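Local coordinates for protein SusD homolog (Bacteroides thetaiotaomicron, PDB 3SGH) that probably binds glycans at the bacterial surface, as a SusD-like lipoprotein of the outer membrane working beside a TonB-dependent transporter, at residues 21-26 with 81-86; 101-106 with 156-161; 107-112 with 148-153; 115-120 with 142-147; 187-192 with 212-217. One frame throughout, in Å; residues are numbered along the deposited sequence. Where two conformers were deposited one is given.

Overall arrangement
Interactions 2, 3 and 4 are all contacts between helices 100-120 and 140-162, nested one inside the next along the chain; all three are buried contacts. Interaction 2 is purely apolar, interaction 3 adds a long charge pair to its leucines and valine, and interaction 4 centres on a tryptophan with a water bridge. Interaction 1, only partly buried, packs helices 17-24 and 75-84 beside the first helix of that pair and touches interaction 3 through Tyr85 OH and Arg109 NE. Interaction 5 joins helices 181-198 and 204-217, reaching out to exposed Gly217; its Lys192 forms a salt bridge with Asp152 of 148-153. It alone has a direct hydrogen bond between its two segments.

Interaction 1. Residues 21-26 with 81-86; sequences LSTMFN and YGYIYP
Thr23 meets Tyr83 through its carbonyl: Thr23 O lies 3.5 Å from Tyr83 CD1, oblique to the ring. One residue on, Met24 brings the backbones close, its CA making a CH...O contact with Tyr83 O at 3.4 Å. The selenomethionine chain then bends at its last torsion (chi3 71°), which sets CE 4.0 Å from Ile84 CD1. Asn26 makes the closest approach to the ring. Its CB stands over the centre of the Tyr83 ring, 3.3 Å from the centroid, in a CH-pi contact nearly along the ring normal. The Asn26 amide is held by a bond from ND2 to Thr23 O (3.0 Å), which also accepts from Asn26 N. On the other side of the amide, OD1 accepts a hydrogen bond from a water that also bonds Tyr83 OH, each at 2.9 Å. An alanine in place of Tyr83 would probably leave Asn26 CB without the ring it rests on and the bridging water without its second mate. Helix 100-120 backs the contact at Thr108 and Arg109. Packing of the ends of two helices far apart in sequence is consistent with the alpha-alpha superhelix of SusD-like proteins.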
# COMPACT_ATOMS: atom_id res chain seq x y z
N LEU A 21 14.38 15.58 -8.53
CA LEU A 21 13.67 14.30 -8.48
C LEU A 21 14.05 13.53 -7.24
O LEU A 21 13.22 12.83 -6.70
CB LEU A 21 14.02 13.42 -9.68
CG LEU A 21 13.46 13.70 -11.05
CD1 LEU A 21 14.06 12.60 -11.95
CD2 LEU A 21 11.93 13.67 -11.07
N SER A 22 15.28 13.68 -6.76
CA SER A 22 15.73 12.82 -5.64
C SER A 22 14.86 12.97 -4.40
O SER A 22 14.56 11.97 -3.73
CB SER A 22 17.20 13.10 -5.25
OG SER A 22 18.02 12.77 -6.37
N THR A 23 14.46 14.18 -4.04
CA THR A 23 13.57 14.37 -2.90
C THR A 23 12.21 13.76 -3.17
O THR A 23 11.63 13.11 -2.32
CB THR A 23 13.31 15.84 -2.61
OG1 THR A 23 14.49 16.60 -2.92
CG2 THR A 23 12.88 16.01 -1.16
N MSE A 24 11.70 14.01 -4.38
CA MSE A 24 10.36 13.55 -4.76
C MSE A 24 10.28 12.04 -4.64
O MSE A 24 9.26 11.47 -4.22
CB MSE A 24 9.98 13.96 -6.20
CG MSE A 24 10.00 15.45 -6.44
SE MSE A 24 9.53 15.86 -8.25
CE MSE A 24 7.69 15.39 -8.10
N PHE A 25 11.40 11.38 -4.96
CA PHE A 25 11.43 9.93 -4.98
C PHE A 25 11.18 9.29 -3.61
O PHE A 25 10.92 8.06 -3.52
CB PHE A 25 12.79 9.41 -5.45
CG PHE A 25 13.07 9.51 -6.94
CD1 PHE A 25 12.10 9.69 -7.91
CD2 PHE A 25 14.38 9.33 -7.35
CE1 PHE A 25 12.44 9.70 -9.27
CE2 PHE A 25 14.72 9.36 -8.70
CZ PHE A 25 13.79 9.56 -9.64
N ASN A 26 11.30 10.06 -2.53
CA ASN A 26 10.98 9.50 -1.21
C ASN A 26 9.52 9.02 -1.07
O ASN A 26 9.23 8.21 -0.21
CB ASN A 26 11.28 10.51 -0.13
CG ASN A 26 12.78 10.62 0.11
OD1 ASN A 26 13.36 9.72 0.73
ND2 ASN A 26 13.41 11.64 -0.46
N TYR A 81 2.97 15.68 0.58
CA TYR A 81 3.09 17.03 0.03
C TYR A 81 4.50 17.59 0.13
O TYR A 81 4.97 18.21 -0.80
CB TYR A 81 2.13 18.01 0.70
CG TYR A 81 0.94 18.32 -0.14
CD1 TYR A 81 -0.07 17.41 -0.35
CD2 TYR A 81 0.81 19.60 -0.68
CE1 TYR A 81 -1.17 17.73 -1.15
CE2 TYR A 81 -0.27 19.94 -1.44
CZ TYR A 81 -1.25 19.01 -1.69
OH TYR A 81 -2.32 19.41 -2.47
N GLY A 82 5.18 17.36 1.24
CA GLY A 82 6.53 17.86 1.41
C GLY A 82 7.51 17.33 0.38
O GLY A 82 8.41 18.07 -0.09
N TYR A 83 7.37 16.06 0.01
CA TYR A 83 8.29 15.50 -0.97
C TYR A 83 7.96 15.97 -2.41
O TYR A 83 8.86 16.23 -3.20
CB TYR A 83 8.30 13.97 -0.90
CG TYR A 83 8.96 13.39 0.33
CD1 TYR A 83 10.18 13.88 0.79
CD2 TYR A 83 8.40 12.29 0.97
CE1 TYR A 83 10.77 13.36 1.90
CE2 TYR A 83 9.00 11.74 2.07
CZ TYR A 83 10.18 12.26 2.54
OH TYR A 83 10.78 11.70 3.64
N ILE A 84 6.67 16.07 -2.74
CA ILE A 84 6.26 16.31 -4.10
C ILE A 84 6.35 17.78 -4.47
O ILE A 84 6.74 18.11 -5.60
CB ILE A 84 4.83 15.77 -4.37
CG1 ILE A 84 4.82 14.23 -4.18
CG2 ILE A 84 4.34 16.21 -5.76
CD1 ILE A 84 5.89 13.45 -5.05
N TYR A 85 6.01 18.67 -3.53
CA TYR A 85 5.99 20.11 -3.85
C TYR A 85 6.94 20.87 -2.93
O TYR A 85 7.03 20.51 -1.76
CB TYR A 85 4.58 20.66 -3.67
CG TYR A 85 3.52 19.95 -4.44
CD1 TYR A 85 3.32 20.19 -5.81
CD2 TYR A 85 2.65 19.08 -3.80
CE1 TYR A 85 2.31 19.53 -6.50
CE2 TYR A 85 1.62 18.43 -4.52
CZ TYR A 85 1.47 18.66 -5.85
OH TYR A 85 0.49 17.99 -6.53
N PRO A 86 7.63 21.92 -3.45
CA PRO A 86 7.48 22.52 -4.79
C PRO A 86 8.28 21.85 -5.91
O PRO A 86 8.27 22.33 -7.02
CB PRO A 86 7.96 23.98 -4.57
CG PRO A 86 9.00 23.86 -3.52
CD PRO A 86 8.47 22.79 -2.57
O HOH W 1 11.81 9.04 3.11

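Interaction 2. Residues 101-106 with 156-161; sequences IYAMAQ and TILKSA
Ala103 is the bump at the middle of this contact, and Ile157 and Leu158 form the hollow that takes it. The Ala103 methyl nestles into the crook of the isoleucine, with CB 3.7 Å from Ile157 CG2 and 3.9 Å from Ile157 CD1. Leu158 closes the hollow from the next position, its CG 4.3 Å from Ala103 CB. Two larger groups flank the small one. On one flank Ile157 CD1 reaches the edge of the Tyr102 ring, near its plane and 4.5 Å from Tyr102 CD2, a loose touch. The phenol end of that ring is tied elsewhere, its OH hydrogen-bonded to Glu92. On the other, Met104, a selenomethionine, bends at chi2 (-64°), which brings SE to 4.2 Å from Leu158 CD2, the two chains crossing at about a right angle. Helix 181-198 covers this end of the contact, with Trp184 against Met104 and Leu185 against Leu158. The small Ala103, paired with Ile157 at the closest approach of the CA atoms, suits the 9.3 Å separation of the segment axes. The two segments run at 136° to each other, and helices 100-120 and 140-162, consecutive helices of the chain, pack here as a roughly antiparallel pair.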
# COMPACT_ATOMS: atom_id res chain seq x y z
N ILE A 101 12.91 13.72 -17.60
CA ILE A 101 12.95 14.20 -16.21
C ILE A 101 11.55 14.72 -15.86
O ILE A 101 11.07 14.47 -14.77
CB ILE A 101 14.06 15.26 -15.96
CG1 ILE A 101 15.42 14.65 -16.33
CG2 ILE A 101 14.01 15.80 -14.53
CD1 ILE A 101 15.75 13.30 -15.67
N TYR A 102 10.86 15.37 -16.81
CA TYR A 102 9.50 15.80 -16.58
C TYR A 102 8.57 14.60 -16.44
O TYR A 102 7.71 14.59 -15.56
CB TYR A 102 9.01 16.70 -17.71
CG TYR A 102 7.60 17.14 -17.52
CD1 TYR A 102 7.24 17.93 -16.44
CD2 TYR A 102 6.61 16.79 -18.45
CE1 TYR A 102 5.93 18.36 -16.26
CE2 TYR A 102 5.29 17.23 -18.28
CZ TYR A 102 4.98 18.02 -17.19
OH TYR A 102 3.68 18.47 -17.00
N ALA A 103 8.73 13.60 -17.32
CA ALA A 103 7.96 12.37 -17.23
C ALA A 103 8.13 11.76 -15.83
O ALA A 103 7.14 11.34 -15.20
CB ALA A 103 8.41 11.39 -18.29
N MSE A 104 9.37 11.68 -15.34
CA MSE A 104 9.60 11.11 -14.01
C MSE A 104 8.98 11.94 -12.90
O MSE A 104 8.55 11.39 -11.89
CB MSE A 104 11.09 10.87 -13.76
CG MSE A 104 11.66 9.79 -14.65
SE MSE A 104 10.93 8.08 -14.35
CE MSE A 104 10.87 8.15 -12.39
N ALA A 105 8.95 13.27 -13.07
CA ALA A 105 8.32 14.14 -12.07
C ALA A 105 6.81 13.92 -12.05
O ALA A 105 6.21 13.83 -10.99
CB ALA A 105 8.68 15.61 -12.34
N GLN A 106 6.22 13.72 -13.21
CA GLN A 106 4.80 13.41 -13.33
C GLN A 106 4.46 12.07 -12.70
O GLN A 106 3.49 11.95 -11.94
CB GLN A 106 4.42 13.36 -14.81
CG GLN A 106 4.25 14.69 -15.43
CD GLN A 106 3.56 14.59 -16.78
OE1 GLN A 106 4.01 13.87 -17.66
NE2 GLN A 106 2.45 15.29 -16.92
N THR A 156 3.92 8.03 -22.43
CA THR A 156 4.26 8.28 -23.83
C THR A 156 5.72 8.68 -23.95
O THR A 156 6.43 8.23 -24.85
CB THR A 156 3.40 9.38 -24.41
OG1 THR A 156 2.03 8.96 -24.35
CG2 THR A 156 3.78 9.65 -25.89
N ILE A 157 6.16 9.50 -23.01
CA ILE A 157 7.56 9.96 -23.00
C ILE A 157 8.53 8.84 -22.71
O ILE A 157 9.53 8.70 -23.40
CB ILE A 157 7.79 11.06 -21.94
CG1 ILE A 157 7.04 12.30 -22.36
CG2 ILE A 157 9.29 11.41 -21.84
CD1 ILE A 157 6.93 13.33 -21.29
N LEU A 158 8.24 8.05 -21.68
CA LEU A 158 9.12 6.94 -21.29
C LEU A 158 9.21 5.87 -22.40
O LEU A 158 10.29 5.30 -22.61
CB LEU A 158 8.65 6.29 -19.99
CG LEU A 158 8.76 7.16 -18.73
CD1 LEU A 158 7.99 6.54 -17.55
CD2 LEU A 158 10.28 7.43 -18.40
N LYS A 159 8.11 5.62 -23.11
CA LYS A 159 8.07 4.59 -24.16
C LYS A 159 9.00 4.94 -25.30
O LYS A 159 9.73 4.08 -25.80
CB LYS A 159 6.65 4.38 -24.69
CG LYS A 159 6.51 3.21 -25.65
CD LYS A 159 5.06 2.98 -26.15
CE LYS A 159 5.01 2.06 -27.42
NZ LYS A 159 3.77 2.41 -28.24
N SER A 160 8.98 6.20 -25.70
CA SER A 160 9.90 6.66 -26.70
C SER A 160 11.35 6.63 -26.22
O SER A 160 12.27 6.13 -26.92
CB SER A 160 9.52 8.09 -27.10
OG SER A 160 10.45 8.56 -28.04
N ALA A 161 11.58 7.17 -25.02
CA ALA A 161 12.90 7.21 -24.43
C ALA A 161 13.54 5.80 -24.34
O ALA A 161 14.73 5.63 -24.60
CB ALA A 161 12.82 7.89 -23.03

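Interaction 3. Residues 107-112 with 148-153; sequences LTRVYG and FDDLDN
Leu107, Arg109 and Val110 meet Asp150 and Leu151 in a buried, mostly apolar helix-helix contact, midway along the antiparallel pair 100-120 and 140-162. The two leucines have the same shape, each with CG anti to its backbone N, and their CD1 methyls press together at 3.4 Å, tighter than usual for two carbons. Val110 points at the partner helix and lays CG2 against the start of the Asp150 side chain, 4.0 Å from CB. The same methyl comes 4.2 Å from Leu151 N, so the valine rests on backbone as well as side chain. At the polar flank the extended Arg109 chain carries NH1 to 3.9 Å from Asp150 OD2. This is a long salt bridge of charges alone: the oxygen stands well out of the guanidinium plane and no N-H aims at it, although the two planes are only 27° apart. A water joins NH1 and OD2 by two weak bonds. Both groups have firmer partners, Tyr85 OH for Arg109 NE and Tyr125 OH for Asp150 OD2, and the rings of Tyr125 and Phe88 make cation-pi contacts with the arginine. The nearby positive charge is likely to favour an ionised Asp150. The contact joins two consecutive antiparallel helices, a helical hairpin of the kind known from the TPR clan to which this family belongs.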
# COMPACT_ATOMS: atom_id res chain seq x y z
N LEU A 107 5.23 11.06 -13.05
CA LEU A 107 5.03 9.71 -12.48
C LEU A 107 5.14 9.70 -10.94
O LEU A 107 4.36 9.09 -10.24
CB LEU A 107 6.01 8.74 -13.10
CG LEU A 107 6.01 7.31 -12.55
CD1 LEU A 107 4.65 6.62 -12.77
CD2 LEU A 107 7.18 6.52 -13.24
N THR A 108 6.13 10.40 -10.44
CA THR A 108 6.40 10.45 -9.02
C THR A 108 5.31 11.21 -8.26
O THR A 108 4.88 10.75 -7.18
CB THR A 108 7.83 10.97 -8.74
OG1 THR A 108 8.80 10.21 -9.49
CG2 THR A 108 8.15 10.84 -7.24
N ARG A 109 4.86 12.33 -8.82
CA ARG A 109 3.69 13.06 -8.30
C ARG A 109 2.46 12.19 -8.28
O ARG A 109 1.80 12.11 -7.28
CB ARG A 109 3.42 14.28 -9.15
CG ARG A 109 2.32 15.20 -8.65
CD ARG A 109 2.14 16.30 -9.61
NE ARG A 109 1.07 17.21 -9.20
CZ ARG A 109 0.33 17.94 -10.02
NH1 ARG A 109 0.43 17.81 -11.35
NH2 ARG A 109 -0.57 18.75 -9.48
N VAL A 110 2.16 11.53 -9.40
CA VAL A 110 1.02 10.63 -9.43
C VAL A 110 1.19 9.55 -8.34
O VAL A 110 0.23 9.25 -7.65
CB VAL A 110 0.78 9.99 -10.81
CG1 VAL A 110 -0.24 8.78 -10.68
CG2 VAL A 110 0.31 11.04 -11.89
N TYR A 111 2.38 8.97 -8.16
CA TYR A 111 2.58 7.87 -7.16
C TYR A 111 2.20 8.37 -5.76
O TYR A 111 1.45 7.71 -5.00
CB TYR A 111 4.02 7.31 -7.14
CG TYR A 111 4.03 5.99 -6.41
CD1 TYR A 111 4.21 5.91 -5.01
CD2 TYR A 111 3.77 4.81 -7.10
CE1 TYR A 111 4.15 4.67 -4.35
CE2 TYR A 111 3.73 3.60 -6.46
CZ TYR A 111 3.92 3.53 -5.10
OH TYR A 111 3.82 2.30 -4.48
N GLY A 112 2.66 9.56 -5.45
CA GLY A 112 2.46 10.12 -4.14
C GLY A 112 1.03 10.51 -3.91
O GLY A 112 0.48 10.31 -2.83
N PHE A 148 -4.67 9.72 -14.08
CA PHE A 148 -4.54 8.83 -15.26
C PHE A 148 -4.02 9.61 -16.48
O PHE A 148 -3.13 9.14 -17.19
CB PHE A 148 -5.88 8.13 -15.62
CG PHE A 148 -6.21 6.91 -14.77
CD1 PHE A 148 -5.47 5.75 -14.92
CD2 PHE A 148 -7.24 6.94 -13.83
CE1 PHE A 148 -5.73 4.63 -14.18
CE2 PHE A 148 -7.53 5.81 -13.09
CZ PHE A 148 -6.77 4.65 -13.26
N ASP A 149 -4.56 10.81 -16.70
CA ASP A 149 -4.09 11.66 -17.80
C ASP A 149 -2.59 11.99 -17.71
O ASP A 149 -1.87 11.91 -18.71
CB ASP A 149 -4.94 12.94 -17.92
CG ASP A 149 -6.40 12.64 -18.30
OD1 ASP A 149 -6.70 11.54 -18.78
OD2 ASP A 149 -7.25 13.54 -18.08
N ASP A 150 -2.12 12.37 -16.52
CA ASP A 150 -0.73 12.76 -16.37
C ASP A 150 0.15 11.51 -16.52
O ASP A 150 1.23 11.55 -17.11
CB ASP A 150 -0.52 13.44 -15.03
CG ASP A 150 -1.06 14.89 -15.01
OD1 ASP A 150 -1.26 15.48 -16.09
OD2 ASP A 150 -1.25 15.43 -13.91
N LEU A 151 -0.34 10.41 -15.99
CA LEU A 151 0.41 9.16 -16.05
C LEU A 151 0.52 8.74 -17.52
O LEU A 151 1.57 8.30 -17.96
CB LEU A 151 -0.28 8.09 -15.19
CG LEU A 151 0.42 6.73 -15.15
CD1 LEU A 151 1.85 6.83 -14.71
CD2 LEU A 151 -0.38 5.76 -14.23
N ASP A 152 -0.55 8.92 -18.31
CA ASP A 152 -0.46 8.58 -19.74
C ASP A 152 0.58 9.40 -20.49
O ASP A 152 1.27 8.92 -21.41
CB ASP A 152 -1.84 8.72 -20.42
CG ASP A 152 -2.77 7.55 -20.11
OD1 ASP A 152 -2.27 6.45 -19.76
OD2 ASP A 152 -4.03 7.71 -20.26
N ASN A 153 0.68 10.67 -20.11
CA ASN A 153 1.66 11.57 -20.69
C ASN A 153 3.07 11.08 -20.36
O ASN A 153 3.91 11.03 -21.22
CB ASN A 153 1.49 12.97 -20.14
CG ASN A 153 2.36 13.99 -20.89
OD1 ASN A 153 2.05 14.30 -22.06
ND2 ASN A 153 3.45 14.50 -20.25
O HOH W 2 1.44 14.69 -12.09

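Interaction 4. Residues 115-120 with 142-147; sequences LLASLQ and TVWHAM
Ala117 and Ser118 meet the indole of Trp144 at a buried site in the alpha-alpha superhelix of the SusD fold, where segments 115-120 and 142-147 run nearly antiparallel (165°). The axes of the two short segments stand 11.0 Å apart, and the indole spans much of that gap. Trp144 CG lies beside its backbone N (chi1 -79°), and from there the ring system extends to the neighbouring helix. Ser118 OG sits at the edge of the six-membered ring, in its plane, 3.4 Å from CZ2. That hydroxyl meets carbon here; it is hydrogen-bonded with Gln114 O, one turn earlier in its own helix, and accepts from Arg198 NH1. Ala117 approaches the pyrrole half obliquely, its CB 4.1 Å from Trp144 NE1. The same methyl is the hub of the apolar contact, touching Val143 CG1 at 4.4 Å and CE of selenomethionine Met147 at 4.3 Å. Met147 in turn lays CE over one face of the indole, 3.7 Å above the plane and displaced toward the rim, so methyl and ring close round Ala117 together. Beyond the two segments, Trp491 meets the indole with its plane turned by about 80°, and Met195 of helix 181-198 packs against both Trp144 and Met147. The polar corner of the indole is satisfied through a water lying in the ring plane: Trp144 NE1 donates to it at 3.0 Å, and it donates to Ala117 O at 2.8 Å.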
# COMPACT_ATOMS: atom_id res chain seq x y z
N LEU A 115 -1.61 7.66 -3.54
CA LEU A 115 -1.59 7.26 -2.15
C LEU A 115 -2.41 8.22 -1.28
O LEU A 115 -3.24 7.78 -0.50
CB LEU A 115 -0.17 7.15 -1.61
CG LEU A 115 0.00 6.78 -0.14
CD1 LEU A 115 -0.78 5.55 0.23
CD2 LEU A 115 1.52 6.64 0.17
N LEU A 116 -2.21 9.52 -1.45
CA LEU A 116 -2.90 10.47 -0.58
C LEU A 116 -4.40 10.45 -0.88
O LEU A 116 -5.24 10.52 0.03
CB LEU A 116 -2.27 11.87 -0.71
CG LEU A 116 -2.79 12.92 0.28
CD1 LEU A 116 -2.64 12.43 1.75
CD2 LEU A 116 -2.12 14.33 0.05
N ALA A 117 -4.77 10.34 -2.16
CA ALA A 117 -6.20 10.22 -2.54
C ALA A 117 -6.83 8.96 -1.96
O ALA A 117 -7.99 9.00 -1.52
CB ALA A 117 -6.39 10.22 -4.08
N SER A 118 -6.07 7.87 -1.92
CA SER A 118 -6.50 6.59 -1.33
C SER A 118 -6.61 6.64 0.21
O SER A 118 -7.22 5.77 0.82
CB SER A 118 -5.58 5.47 -1.77
OG SER A 118 -5.68 5.31 -3.19
N LEU A 119 -5.99 7.66 0.81
CA LEU A 119 -6.12 7.93 2.23
C LEU A 119 -7.32 8.84 2.56
O LEU A 119 -8.14 8.48 3.39
CB LEU A 119 -4.81 8.57 2.74
CG LEU A 119 -3.61 7.63 2.85
CD1 LEU A 119 -2.27 8.37 3.06
CD2 LEU A 119 -3.81 6.60 4.04
N GLN A 120 -7.36 10.05 1.99
CA GLN A 120 -8.30 11.07 2.44
C GLN A 120 -9.40 11.41 1.46
O GLN A 120 -10.40 11.99 1.85
CB GLN A 120 -7.57 12.37 2.81
CG GLN A 120 -6.97 13.13 1.69
CD GLN A 120 -6.49 14.49 2.17
OE1 GLN A 120 -5.66 14.57 3.06
NE2 GLN A 120 -7.06 15.56 1.62
N THR A 142 -12.42 13.55 -10.22
CA THR A 142 -11.62 14.47 -11.01
C THR A 142 -10.15 14.19 -10.83
O THR A 142 -9.40 14.15 -11.80
CB THR A 142 -11.95 15.95 -10.63
OG1 THR A 142 -13.31 16.23 -11.04
CG2 THR A 142 -11.01 16.92 -11.32
N VAL A 143 -9.73 13.98 -9.58
CA VAL A 143 -8.29 13.72 -9.34
C VAL A 143 -7.87 12.36 -9.90
O VAL A 143 -6.82 12.26 -10.48
CB VAL A 143 -7.84 13.91 -7.86
CG1 VAL A 143 -8.48 12.92 -6.89
CG2 VAL A 143 -6.34 13.86 -7.79
N TRP A 144 -8.69 11.32 -9.75
CA TRP A 144 -8.31 10.04 -10.34
C TRP A 144 -8.16 10.16 -11.86
O TRP A 144 -7.18 9.69 -12.43
CB TRP A 144 -9.31 8.96 -9.93
CG TRP A 144 -9.04 8.45 -8.51
CD1 TRP A 144 -9.66 8.86 -7.37
CD2 TRP A 144 -8.02 7.52 -8.09
NE1 TRP A 144 -9.16 8.22 -6.29
CE2 TRP A 144 -8.12 7.41 -6.68
CE3 TRP A 144 -7.07 6.77 -8.76
CZ2 TRP A 144 -7.31 6.56 -5.94
CZ3 TRP A 144 -6.22 5.94 -8.01
CH2 TRP A 144 -6.34 5.86 -6.62
N HIS A 145 -9.13 10.79 -12.51
CA HIS A 145 -9.03 10.97 -13.98
C HIS A 145 -7.84 11.84 -14.40
O HIS A 145 -7.09 11.48 -15.35
CB HIS A 145 -10.33 11.52 -14.55
CG HIS A 145 -11.44 10.51 -14.59
ND1 HIS A 145 -12.39 10.49 -15.59
CD2 HIS A 145 -11.78 9.51 -13.75
CE1 HIS A 145 -13.25 9.52 -15.36
NE2 HIS A 145 -12.91 8.91 -14.24
N ALA A 146 -7.62 12.95 -13.68
CA ALA A 146 -6.46 13.80 -13.91
C ALA A 146 -5.15 13.04 -13.76
O ALA A 146 -4.26 13.24 -14.58
CB ALA A 146 -6.45 15.01 -12.97
N MSE A 147 -5.04 12.19 -12.73
CA MSE A 147 -3.83 11.41 -12.49
C MSE A 147 -3.62 10.39 -13.60
O MSE A 147 -2.48 10.22 -14.05
CB MSE A 147 -3.79 10.76 -11.09
CG MSE A 147 -3.69 11.73 -9.98
SE MSE A 147 -3.44 10.90 -8.26
CE MSE A 147 -5.22 10.09 -8.19
O HOH W 3 -10.04 8.51 -3.42

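Interaction 5. Residues 187-192 with 212-217; sequences FANTLK and QEAVLG
The Asn189 amide lies flat against the backbone of the facing helix: Gly217 CA and C and Ala214 O lie on one side of its plane, offset from CG, with ND2 3.5 Å from Gly217 C. A beta carbon on Gly217 would fall 2.5 Å from Asn189 OD1, so the absence of a side chain permits this approach. Waters serve the polar atoms of the amide, one donating to OD1 at 2.8 Å and another accepting from ND2 at 3.0 Å. The second flat group, the Glu213 carboxylate, receives Lys192 NZ on the anti side of OE1, 16° out of its plane, in a hydrogen-bonded salt bridge of 2.9 Å. Between these polar groups, Ala214 CB sits 3.3 Å from Asn189 O and 4.0 Å from Lys192 CG, beneath the fully extended lysine chain. NZ also donates to the water on Asn189 OD1. An alanine in place of Lys192 would probably leave the carboxylates of Glu213 and Asp152 close together without the charge between them, and remove the part of the cover that CG and CD give Ala214 CB. With an alanine and a glycine at the interface, the segment axes come to 8.4 Å. Helices 181-198 and 204-217 thus form a closely packed antiparallel pair, and the salt bridge from NZ to Asp152 of helix 140-162 makes the site a three-helix junction.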
# COMPACT_ATOMS: atom_id res chain seq x y z
N PHE A 187 6.89 -0.22 -14.76
CA PHE A 187 6.45 0.34 -13.45
C PHE A 187 5.22 1.22 -13.65
O PHE A 187 4.17 1.07 -12.96
CB PHE A 187 7.58 1.12 -12.79
CG PHE A 187 7.23 1.71 -11.46
CD1 PHE A 187 6.60 2.95 -11.39
CD2 PHE A 187 7.63 1.09 -10.28
CE1 PHE A 187 6.26 3.54 -10.13
CE2 PHE A 187 7.31 1.65 -9.03
CZ PHE A 187 6.62 2.90 -8.96
N ALA A 188 5.31 2.12 -14.63
CA ALA A 188 4.24 3.06 -14.88
C ALA A 188 2.93 2.36 -15.31
O ALA A 188 1.85 2.73 -14.85
CB ALA A 188 4.66 4.11 -15.90
N ASN A 189 3.03 1.38 -16.20
CA ASN A 189 1.85 0.61 -16.62
C ASN A 189 1.27 -0.23 -15.51
O ASN A 189 0.06 -0.40 -15.42
CB ASN A 189 2.16 -0.22 -17.87
CG ASN A 189 2.11 0.64 -19.13
OD1 ASN A 189 1.08 1.22 -19.45
ND2 ASN A 189 3.23 0.72 -19.85
N THR A 190 2.13 -0.73 -14.62
CA THR A 190 1.65 -1.55 -13.52
C THR A 190 0.91 -0.64 -12.51
O THR A 190 -0.12 -1.02 -11.95
CB THR A 190 2.79 -2.32 -12.81
OG1 THR A 190 3.51 -3.12 -13.76
CG2 THR A 190 2.26 -3.23 -11.72
N LEU A 191 1.43 0.55 -12.32
CA LEU A 191 0.73 1.56 -11.49
C LEU A 191 -0.60 1.94 -12.09
O LEU A 191 -1.63 2.02 -11.38
CB LEU A 191 1.56 2.84 -11.39
CG LEU A 191 0.97 3.99 -10.56
CD1 LEU A 191 0.67 3.59 -9.10
CD2 LEU A 191 1.90 5.22 -10.62
N LYS A 192 -0.59 2.12 -13.40
CA LYS A 192 -1.82 2.40 -14.13
C LYS A 192 -2.83 1.28 -13.88
O LYS A 192 -3.98 1.52 -13.59
CB LYS A 192 -1.56 2.59 -15.62
CG LYS A 192 -2.81 2.93 -16.44
CD LYS A 192 -2.36 3.30 -17.88
CE LYS A 192 -3.54 3.57 -18.79
NZ LYS A 192 -3.14 4.06 -20.15
N GLN A 212 -6.85 -2.38 -19.59
CA GLN A 212 -6.49 -3.00 -20.87
C GLN A 212 -5.37 -2.23 -21.59
O GLN A 212 -4.44 -2.85 -22.13
CB GLN A 212 -7.73 -3.25 -21.74
CG GLN A 212 -8.57 -4.35 -21.14
CD GLN A 212 -9.86 -4.70 -21.83
OE1 GLN A 212 -10.56 -5.60 -21.35
NE2 GLN A 212 -10.16 -4.07 -22.95
N GLU A 213 -5.43 -0.91 -21.58
CA GLU A 213 -4.31 -0.11 -22.07
C GLU A 213 -3.02 -0.43 -21.36
O GLU A 213 -1.96 -0.54 -21.99
CB GLU A 213 -4.60 1.37 -21.94
CG GLU A 213 -5.65 1.90 -22.92
CD GLU A 213 -6.13 3.31 -22.58
OE1 GLU A 213 -5.61 3.96 -21.62
OE2 GLU A 213 -7.05 3.78 -23.27
N ALA A 214 -3.09 -0.50 -20.02
CA ALA A 214 -1.94 -0.82 -19.19
C ALA A 214 -1.33 -2.15 -19.58
O ALA A 214 -0.11 -2.25 -19.73
CB ALA A 214 -2.28 -0.81 -17.72
N VAL A 215 -2.18 -3.16 -19.80
CA VAL A 215 -1.71 -4.49 -20.15
C VAL A 215 -1.02 -4.50 -21.52
O VAL A 215 0.04 -5.09 -21.66
CB VAL A 215 -2.87 -5.52 -20.08
CG1 VAL A 215 -2.40 -6.89 -20.61
CG2 VAL A 215 -3.32 -5.61 -18.65
N LEU A 216 -1.57 -3.76 -22.47
CA LEU A 216 -0.93 -3.59 -23.78
C LEU A 216 0.38 -2.79 -23.69
O LEU A 216 1.33 -3.05 -24.43
CB LEU A 216 -1.88 -2.93 -24.78
CG LEU A 216 -3.04 -3.79 -25.30
CD1 LEU A 216 -3.99 -2.93 -26.13
CD2 LEU A 216 -2.51 -5.05 -26.04
N GLY A 217 0.42 -1.81 -22.80
CA GLY A 217 1.60 -1.00 -22.62
C GLY A 217 2.75 -1.87 -22.12
O GLY A 217 3.90 -1.66 -22.51
O HOH W 4 -0.80 2.53 -21.03
O HOH W 5 3.49 1.71 -22.62